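Local coordinates for protein arginine--tRNA ligase (Campylobacter jejuni, PDB 3FNR) that catalyses the ATP-dependent attachment of L-arginine to tRNA(Arg), releasing AMP and diphosphate, as a monomeric class I aminoacyl-tRNA synthetase, at residues 245-248 with 249-252; 251-254 with 255-259; 410-413 with 414-418. The protein carries 1 engineered substitution. One frame throughout, in Å; residues are numbered along the deposited sequence.

Contact 1 (245-248 with 249-252); sequences DHHG and YIPR
His-247 and Gly-248 meet Ile-250 and Arg-252 in a local contact round the turn that carries the chain from strand 237-243 into helix 250-258, the strand-to-helix connection of a beta-alpha-beta unit in the class I catalytic domain. The turn is tightened by i to i+3 backbone bonds: Ile-250 N gives its hydrogen to His-247 O at 3.2 Å, and Tyr-249 N makes a weak bond to His-246 O. CG1 of Ile-250 also lies near the first of these acceptors, 3.4 Å from His-247 O, and its CD1 is 3.9 Å from CD2 of the His-247 ring. Beyond the turn, Ile-250 rests on Ile-269 and His-247 on Leu-271, both of strand 267-279.

The Arg-252 side chain folds back toward the turn: CG sits between the backbone N and the carbonyl carbon (chi1 76°), and the bend at chi3 sets the guanidinium beside Tyr-249, whose CD2 lies against one of its faces, toward the rim. The Tyr-249 hydroxyl bonds Asp-223 of helix 219-231. NH1 of Arg-252 reaches Gly-248 O weakly, while one water gives a hydrogen to Gly-248 O at 2.6 Å and accepts from both Arg-252 N and Arg-252 NE, the latter at 2.7 Å.

Contact 2 (251-254 with 255-259); sequences PRMK and AAMEF
Four successive i to i+4 backbone bonds join 251-254 to 255-258, running from Ala-255 N to Pro-251 O at 3.0 Å, Ala-256 N to Arg-252 O at 3.2 Å, Met-257 N to Met-253 O and Glu-258 N to Lys-254 O. Phe-259, whose N still bonds Ala-255 O, is the first residue to leave helical backbone angles.

Most of the side-chain touching is against carbonyl oxygens one turn back. Met-257 CG lies 3.3 Å from Met-253 O, placed there because it sits beside its own backbone N and anti to the carbonyl carbon (chi1 -62°). Glu-258 has a similar first torsion and sets its CG 3.3 Å from Lys-254 O. The small methyl of Ala-255 comes equally near Pro-251 O, and CB of Ala-256 is 3.5 Å from both Arg-252 O and Met-253 O. The two methionines meet more loosely, SD of Met-253 being 4.2 Å from the terminal CE of Met-257; bends at chi2 and chi3 turn the latter chain back toward its neighbour.

Met-253, Ala-256 and Met-257 pack against helix 219-231, on Leu-220 and Asp-223, Ile-224 and His-227 respectively, and Ala-255 against the loop residues Ser-199 and Lys-202. Lys-254 NZ bonds Ser-264 O and Leu-267 O, and Glu-258 OE1 bonds Ser-264 OG. The helix of this beta-alpha-beta unit is thus divided by chemistry: the methionines and alanines pack on neighbouring helix and loop, while the lysine and glutamate, one turn apart, spend their polar ends on the connection and the first residue of strand 267-279.

Contact 3 (410-413 with 414-418); sequences FHKF and YNENK. With SO4 (sulfate ion), chain D.
The closing turns of helix 398-416, in the DALR anticodon-binding domain, join Phe-410 to Tyr-414 and Phe-413 to Asn-417, the first pair through a CH-pi contact, the second through an amide stacked on a ring, near the helix end. Tyr-414 N bonds Phe-410 O at 2.8 Å. Both side chains then run the same way: CB of Tyr-414 makes the CH-pi contact over the Phe-410 face, 4.3 Å from the ring centroid. The rings themselves are slid apart with planes at 28°, so they barely overlap. Phe-432 of helix 425-445 meets both edge-to-face.

Near the helix end the Asn-417 side chain turns back on Phe-413. Its ND2 donates to Phe-413 O at 2.8 Å, the oxygen lying almost in the amide plane. The same amide is stacked over one face of the Phe-413 ring, planes 20° apart, with ND2 3.4 Å from CE2 of Phe-413. That ring is brought beneath the amide by a first torsion that puts CG anti to the backbone N (chi1 -176°). Glu-416 N reaches Phe-413 O from the opposite face of the carbonyl plane at 3.1 Å.

The Tyr-414 hydroxyl gives its hydrogen to sulfate O2 at 2.6 Å; Val-419 N, Val-420 N and Lys-353 NZ also bind this ion, which probably came from the crystallisation liquor. Chemically, Phe-413 O accepts from one backbone and one side-chain donor, and the bond from Asn-417 together with the stacking probably restrains the amide's rotation.

Contacts 1 and 2 follow one another on helix 250-258 and share Pro-251 and Arg-252, their centres 11 Å apart: the first is a surface turn leading into the helix, the second the partly buried rest. Contact 3, also partly buried, belongs to the anticodon-binding domain on the opposite side of the chain's centre, with about 37 Å between its nearest atoms and those of contact 1. Bonds from i to i+3, one weak, and a bridging water mark the helix start; i to i+4 bonds with methionine and alanine packing run on to its end. At 410-418 the i to i+4 bonds persist, but ring faces and an asparagine amide replace that packing, beside a bound anion.

Contact 1 (245-248 with 249-252)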
loop_
_atom_site.group_PDB
_atom_site.type_symbol
_atom_site.label_atom_id
_atom_site.label_comp_id
_atom_site.label_asym_id
_atom_site.label_seq_id
_atom_site.Cartn_x
_atom_site.Cartn_y
_atom_site.Cartn_z
ATOM N N ASP A 245 -5.979 13.834 7.383
ATOM C CA ASP A 245 -6.776 15.067 7.341
ATOM C C ASP A 245 -8.273 14.829 7.075
ATOM O O ASP A 245 -9.071 15.766 7.126
ATOM C CB ASP A 245 -6.189 16.073 6.338
ATOM C CG ASP A 245 -5.940 15.471 4.958
ATOM O OD1 ASP A 245 -6.094 14.243 4.778
ATOM O OD2 ASP A 245 -5.575 16.244 4.046
ATOM N N HIS A 246 -8.641 13.577 6.805
ATOM C CA HIS A 246 -10.041 13.192 6.636
ATOM C C HIS A 246 -10.643 12.547 7.888
ATOM O O HIS A 246 -11.611 11.796 7.791
ATOM C CB HIS A 246 -10.207 12.265 5.427
ATOM C CG HIS A 246 -9.877 12.911 4.119
ATOM N ND1 HIS A 246 -9.209 12.249 3.112
ATOM C CD2 HIS A 246 -10.120 14.158 3.651
ATOM C CE1 HIS A 246 -9.056 13.058 2.079
ATOM N NE2 HIS A 246 -9.599 14.223 2.381
ATOM N N HIS A 247 -10.074 12.845 9.056
ATOM C CA HIS A 247 -10.581 12.317 10.331
ATOM C C HIS A 247 -12.028 12.740 10.620
ATOM O O HIS A 247 -12.834 11.927 11.080
ATOM C CB HIS A 247 -9.668 12.717 11.502
ATOM C CG HIS A 247 -10.101 12.156 12.823
ATOM N ND1 HIS A 247 -10.727 12.919 13.789
ATOM C CD2 HIS A 247 -10.016 10.903 13.333
ATOM C CE1 HIS A 247 -11.002 12.160 14.837
ATOM N NE2 HIS A 247 -10.582 10.932 14.585
ATOM N N GLY A 248 -12.352 14.001 10.321
ATOM C CA GLY A 248 -13.687 14.562 10.584
ATOM C C GLY A 248 -14.819 13.964 9.762
ATOM O O GLY A 248 -15.992 14.207 10.034
ATOM N N TYR A 249 -14.454 13.166 8.766
ATOM C CA TYR A 249 -15.389 12.533 7.851
ATOM C C TYR A 249 -15.837 11.162 8.363
ATOM O O TYR A 249 -16.816 10.607 7.872
ATOM C CB TYR A 249 -14.700 12.391 6.500
ATOM C CG TYR A 249 -15.591 12.140 5.310
ATOM C CD1 TYR A 249 -15.745 10.852 4.795
ATOM C CD2 TYR A 249 -16.240 13.193 4.660
ATOM C CE1 TYR A 249 -16.543 10.610 3.680
ATOM C CE2 TYR A 249 -17.042 12.962 3.535
ATOM C CZ TYR A 249 -17.183 11.665 3.054
ATOM O OH TYR A 249 -17.967 11.416 1.956
ATOM N N ILE A 250 -15.120 10.616 9.346
ATOM C CA ILE A 250 -15.454 9.301 9.913
ATOM C C ILE A 250 -16.880 9.201 10.499
ATOM O O ILE A 250 -17.621 8.307 10.090
ATOM C CB ILE A 250 -14.362 8.754 10.905
ATOM C CG1 ILE A 250 -13.000 8.657 10.210
ATOM C CG2 ILE A 250 -14.751 7.376 11.446
ATOM C CD1 ILE A 250 -11.851 8.212 11.123
ATOM N N PRO A 251 -17.285 10.124 11.410
ATOM C CA PRO A 251 -18.601 9.957 12.037
ATOM C C PRO A 251 -19.797 9.926 11.079
ATOM O O PRO A 251 -20.729 9.167 11.323
ATOM C CB PRO A 251 -18.710 11.178 12.959
ATOM C CG PRO A 251 -17.311 11.541 13.247
ATOM C CD PRO A 251 -16.621 11.334 11.936
ATOM N N ARG A 252 -19.767 10.715 10.004
ATOM C CA ARG A 252 -20.875 10.736 9.036
ATOM C C ARG A 252 -20.966 9.454 8.206
ATOM O O ARG A 252 -22.047 9.086 7.751
ATOM C CB ARG A 252 -20.821 11.968 8.117
ATOM C CG ARG A 252 -19.779 11.919 7.012
ATOM C CD ARG A 252 -19.561 13.281 6.373
ATOM N NE ARG A 252 -18.806 14.150 7.264
ATOM C CZ ARG A 252 -18.302 15.325 6.923
ATOM N NH1 ARG A 252 -17.626 16.026 7.818
ATOM N NH2 ARG A 252 -18.457 15.794 5.694
HETATM O O HOH W 1 -18.466 13.285 9.833
#

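Contact 2 (251-254 with 255-259)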
loop_
_atom_site.group_PDB
_atom_site.type_symbol
_atom_site.label_atom_id
_atom_site.label_comp_id
_atom_site.label_asym_id
_atom_site.label_seq_id
_atom_site.Cartn_x
_atom_site.Cartn_y
_atom_site.Cartn_z
ATOM N N PRO A 251 -17.285 10.124 11.410
ATOM C CA PRO A 251 -18.601 9.957 12.037
ATOM C C PRO A 251 -19.797 9.926 11.079
ATOM O O PRO A 251 -20.729 9.167 11.323
ATOM C CB PRO A 251 -18.710 11.178 12.959
ATOM C CG PRO A 251 -17.311 11.541 13.247
ATOM C CD PRO A 251 -16.621 11.334 11.936
ATOM N N ARG A 252 -19.767 10.715 10.004
ATOM C CA ARG A 252 -20.875 10.736 9.036
ATOM C C ARG A 252 -20.966 9.454 8.206
ATOM O O ARG A 252 -22.047 9.086 7.751
ATOM C CB ARG A 252 -20.821 11.968 8.117
ATOM C CG ARG A 252 -19.779 11.919 7.012
ATOM C CD ARG A 252 -19.561 13.281 6.373
ATOM N NE ARG A 252 -18.806 14.150 7.264
ATOM C CZ ARG A 252 -18.302 15.325 6.923
ATOM N NH1 ARG A 252 -17.626 16.026 7.818
ATOM N NH2 ARG A 252 -18.457 15.794 5.694
ATOM N N MET A 253 -19.842 8.765 8.034
ATOM C CA MET A 253 -19.850 7.519 7.294
ATOM C C MET A 253 -20.332 6.375 8.177
ATOM O O MET A 253 -21.107 5.534 7.728
ATOM C CB MET A 253 -18.482 7.251 6.657
ATOM C CG MET A 253 -18.470 6.203 5.511
ATOM S SD MET A 253 -19.550 6.478 4.065
ATOM C CE MET A 253 -19.430 8.224 3.906
ATOM N N LYS A 254 -19.905 6.363 9.439
ATOM C CA LYS A 254 -20.382 5.360 10.399
ATOM C C LYS A 254 -21.890 5.486 10.625
ATOM O O LYS A 254 -22.593 4.476 10.736
ATOM C CB LYS A 254 -19.648 5.486 11.740
ATOM C CG LYS A 254 -18.136 5.420 11.654
ATOM C CD LYS A 254 -17.620 4.000 11.629
ATOM C CE LYS A 254 -16.220 3.933 12.216
ATOM N NZ LYS A 254 -15.811 2.536 12.511
ATOM N N ALA A 255 -22.363 6.734 10.690
ATOM C CA ALA A 255 -23.781 7.070 10.854
ATOM C C ALA A 255 -24.610 6.551 9.691
ATOM O O ALA A 255 -25.684 5.991 9.894
ATOM C CB ALA A 255 -23.950 8.586 10.984
ATOM N N ALA A 256 -24.084 6.726 8.478
ATOM C CA ALA A 256 -24.714 6.231 7.259
ATOM C C ALA A 256 -24.847 4.717 7.273
ATOM O O ALA A 256 -25.899 4.185 6.923
ATOM C CB ALA A 256 -23.919 6.671 6.052
ATOM N N MET A 257 -23.785 4.030 7.697
ATOM C CA MET A 257 -23.788 2.568 7.768
ATOM C C MET A 257 -24.776 2.041 8.811
ATOM O O MET A 257 -25.414 1.009 8.597
ATOM C CB MET A 257 -22.370 2.005 7.996
ATOM C CG MET A 257 -21.341 2.323 6.880
ATOM S SD MET A 257 -21.822 1.829 5.208
ATOM C CE MET A 257 -22.374 3.408 4.560
ATOM N N GLU A 258 -24.921 2.762 9.920
ATOM C CA GLU A 258 -25.909 2.396 10.937
ATOM C C GLU A 258 -27.323 2.547 10.381
ATOM O O GLU A 258 -28.195 1.720 10.648
ATOM C CB GLU A 258 -25.745 3.240 12.206
ATOM C CG GLU A 258 -24.477 2.943 13.027
ATOM C CD GLU A 258 -24.481 1.575 13.712
ATOM O OE1 GLU A 258 -23.381 1.064 14.018
ATOM O OE2 GLU A 258 -25.571 1.008 13.955
ATOM N N PHE A 259 -27.526 3.589 9.577
ATOM C CA PHE A 259 -28.811 3.849 8.925
ATOM C C PHE A 259 -29.047 2.955 7.694
ATOM O O PHE A 259 -29.997 3.169 6.945
ATOM C CB PHE A 259 -28.908 5.315 8.502
ATOM C CG PHE A 259 -29.358 6.258 9.595
ATOM C CD1 PHE A 259 -30.446 5.954 10.413
ATOM C CD2 PHE A 259 -28.719 7.478 9.765
ATOM C CE1 PHE A 259 -30.865 6.839 11.400
ATOM C CE2 PHE A 259 -29.121 8.366 10.743
ATOM C CZ PHE A 259 -30.202 8.050 11.567
#

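Contact 3 (410-413 with 414-418)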
loop_
_atom_site.group_PDB
_atom_site.type_symbol
_atom_site.label_atom_id
_atom_site.label_comp_id
_atom_site.label_asym_id
_atom_site.label_seq_id
_atom_site.Cartn_x
_atom_site.Cartn_y
_atom_site.Cartn_z
ATOM N N PHE A 410 22.648 -10.737 13.645
ATOM C CA PHE A 410 23.381 -11.627 12.745
ATOM C C PHE A 410 24.787 -11.115 12.468
ATOM O O PHE A 410 25.754 -11.849 12.650
ATOM C CB PHE A 410 22.689 -11.847 11.397
ATOM C CG PHE A 410 23.596 -12.486 10.376
ATOM C CD1 PHE A 410 23.893 -13.838 10.456
ATOM C CD2 PHE A 410 24.190 -11.728 9.367
ATOM C CE1 PHE A 410 24.759 -14.435 9.543
ATOM C CE2 PHE A 410 25.054 -12.310 8.449
ATOM C CZ PHE A 410 25.344 -13.661 8.538
ATOM N N HIS A 411 24.881 -9.871 11.999
ATOM C CA HIS A 411 26.149 -9.269 11.628
ATOM C C HIS A 411 27.144 -9.380 12.766
ATOM O O HIS A 411 28.264 -9.832 12.557
ATOM C CB HIS A 411 25.967 -7.803 11.213
ATOM C CG HIS A 411 25.448 -7.627 9.814
ATOM N ND1 HIS A 411 26.095 -8.140 8.712
ATOM C CD2 HIS A 411 24.357 -6.979 9.339
ATOM C CE1 HIS A 411 25.424 -7.821 7.619
ATOM N NE2 HIS A 411 24.362 -7.119 7.971
ATOM N N LYS A 412 26.709 -8.998 13.965
ATOM C CA LYS A 412 27.541 -9.043 15.147
ATOM C C LYS A 412 27.968 -10.484 15.459
ATOM O O LYS A 412 29.143 -10.737 15.711
ATOM C CB LYS A 412 26.826 -8.399 16.335
ATOM C CG LYS A 412 27.761 -8.072 17.484
ATOM C CD LYS A 412 27.061 -8.099 18.836
ATOM C CE LYS A 412 27.992 -7.605 19.948
ATOM N NZ LYS A 412 29.306 -8.313 19.964
ATOM N N PHE A 413 27.032 -11.425 15.396
ATOM C CA PHE A 413 27.370 -12.836 15.588
ATOM C C PHE A 413 28.430 -13.337 14.607
ATOM O O PHE A 413 29.417 -13.942 15.022
ATOM C CB PHE A 413 26.132 -13.730 15.516
ATOM C CG PHE A 413 26.421 -15.181 15.795
ATOM C CD1 PHE A 413 26.537 -16.100 14.755
ATOM C CD2 PHE A 413 26.587 -15.626 17.103
ATOM C CE1 PHE A 413 26.815 -17.438 15.025
ATOM C CE2 PHE A 413 26.855 -16.959 17.381
ATOM C CZ PHE A 413 26.969 -17.865 16.356
ATOM N N TYR A 414 28.223 -13.091 13.315
ATOM C CA TYR A 414 29.131 -13.606 12.287
ATOM C C TYR A 414 30.521 -12.963 12.339
ATOM O O TYR A 414 31.513 -13.609 12.014
ATOM C CB TYR A 414 28.490 -13.497 10.902
ATOM C CG TYR A 414 29.296 -14.069 9.746
ATOM C CD1 TYR A 414 29.280 -13.440 8.514
ATOM C CD2 TYR A 414 30.064 -15.237 9.875
ATOM C CE1 TYR A 414 30.002 -13.929 7.441
ATOM C CE2 TYR A 414 30.802 -15.735 8.793
ATOM C CZ TYR A 414 30.756 -15.067 7.578
ATOM O OH TYR A 414 31.453 -15.512 6.481
ATOM N N ASN A 415 30.588 -11.708 12.782
ATOM C CA ASN A 415 31.851 -11.019 12.981
ATOM C C ASN A 415 32.687 -11.673 14.070
ATOM O O ASN A 415 33.924 -11.651 14.010
ATOM C CB ASN A 415 31.613 -9.552 13.354
ATOM C CG ASN A 415 31.108 -8.717 12.177
ATOM O OD1 ASN A 415 31.018 -9.191 11.041
ATOM N ND2 ASN A 415 30.754 -7.476 12.457
ATOM N N GLU A 416 32.004 -12.252 15.056
ATOM C CA GLU A 416 32.661 -12.777 16.238
ATOM C C GLU A 416 32.831 -14.289 16.177
ATOM O O GLU A 416 33.397 -14.888 17.094
ATOM C CB GLU A 416 31.897 -12.392 17.509
ATOM C CG GLU A 416 31.640 -10.885 17.728
ATOM C CD GLU A 416 32.901 -10.024 17.794
ATOM O OE1 GLU A 416 32.863 -8.884 17.277
ATOM O OE2 GLU A 416 33.920 -10.464 18.368
ATOM N N ASN A 417 32.334 -14.906 15.111
ATOM C CA ASN A 417 32.354 -16.356 15.009
ATOM C C ASN A 417 32.905 -16.856 13.682
ATOM O O ASN A 417 32.390 -16.519 12.615
ATOM C CB ASN A 417 30.967 -16.947 15.281
ATOM C CG ASN A 417 30.553 -16.825 16.745
ATOM O OD1 ASN A 417 30.748 -17.745 17.539
ATOM N ND2 ASN A 417 29.985 -15.686 17.103
ATOM N N LYS A 418 33.966 -17.650 13.759
ATOM C CA LYS A 418 34.571 -18.262 12.584
ATOM C C LYS A 418 33.686 -19.420 12.140
ATOM O O LYS A 418 33.213 -20.193 12.972
ATOM C CB LYS A 418 35.974 -18.763 12.932
ATOM C CG LYS A 418 37.014 -18.612 11.829
ATOM C CD LYS A 418 36.938 -19.733 10.806
ATOM C CE LYS A 418 38.302 -20.035 10.214
ATOM N NZ LYS A 418 38.998 -21.113 10.972
HETATM S S SO4 D . 34.449 -17.360 7.930
HETATM O O1 SO4 D . 34.192 -18.766 7.673
HETATM O O2 SO4 D . 33.751 -16.570 6.924
HETATM O O3 SO4 D . 33.996 -16.996 9.265
HETATM O O4 SO4 D . 35.882 -17.113 7.858
#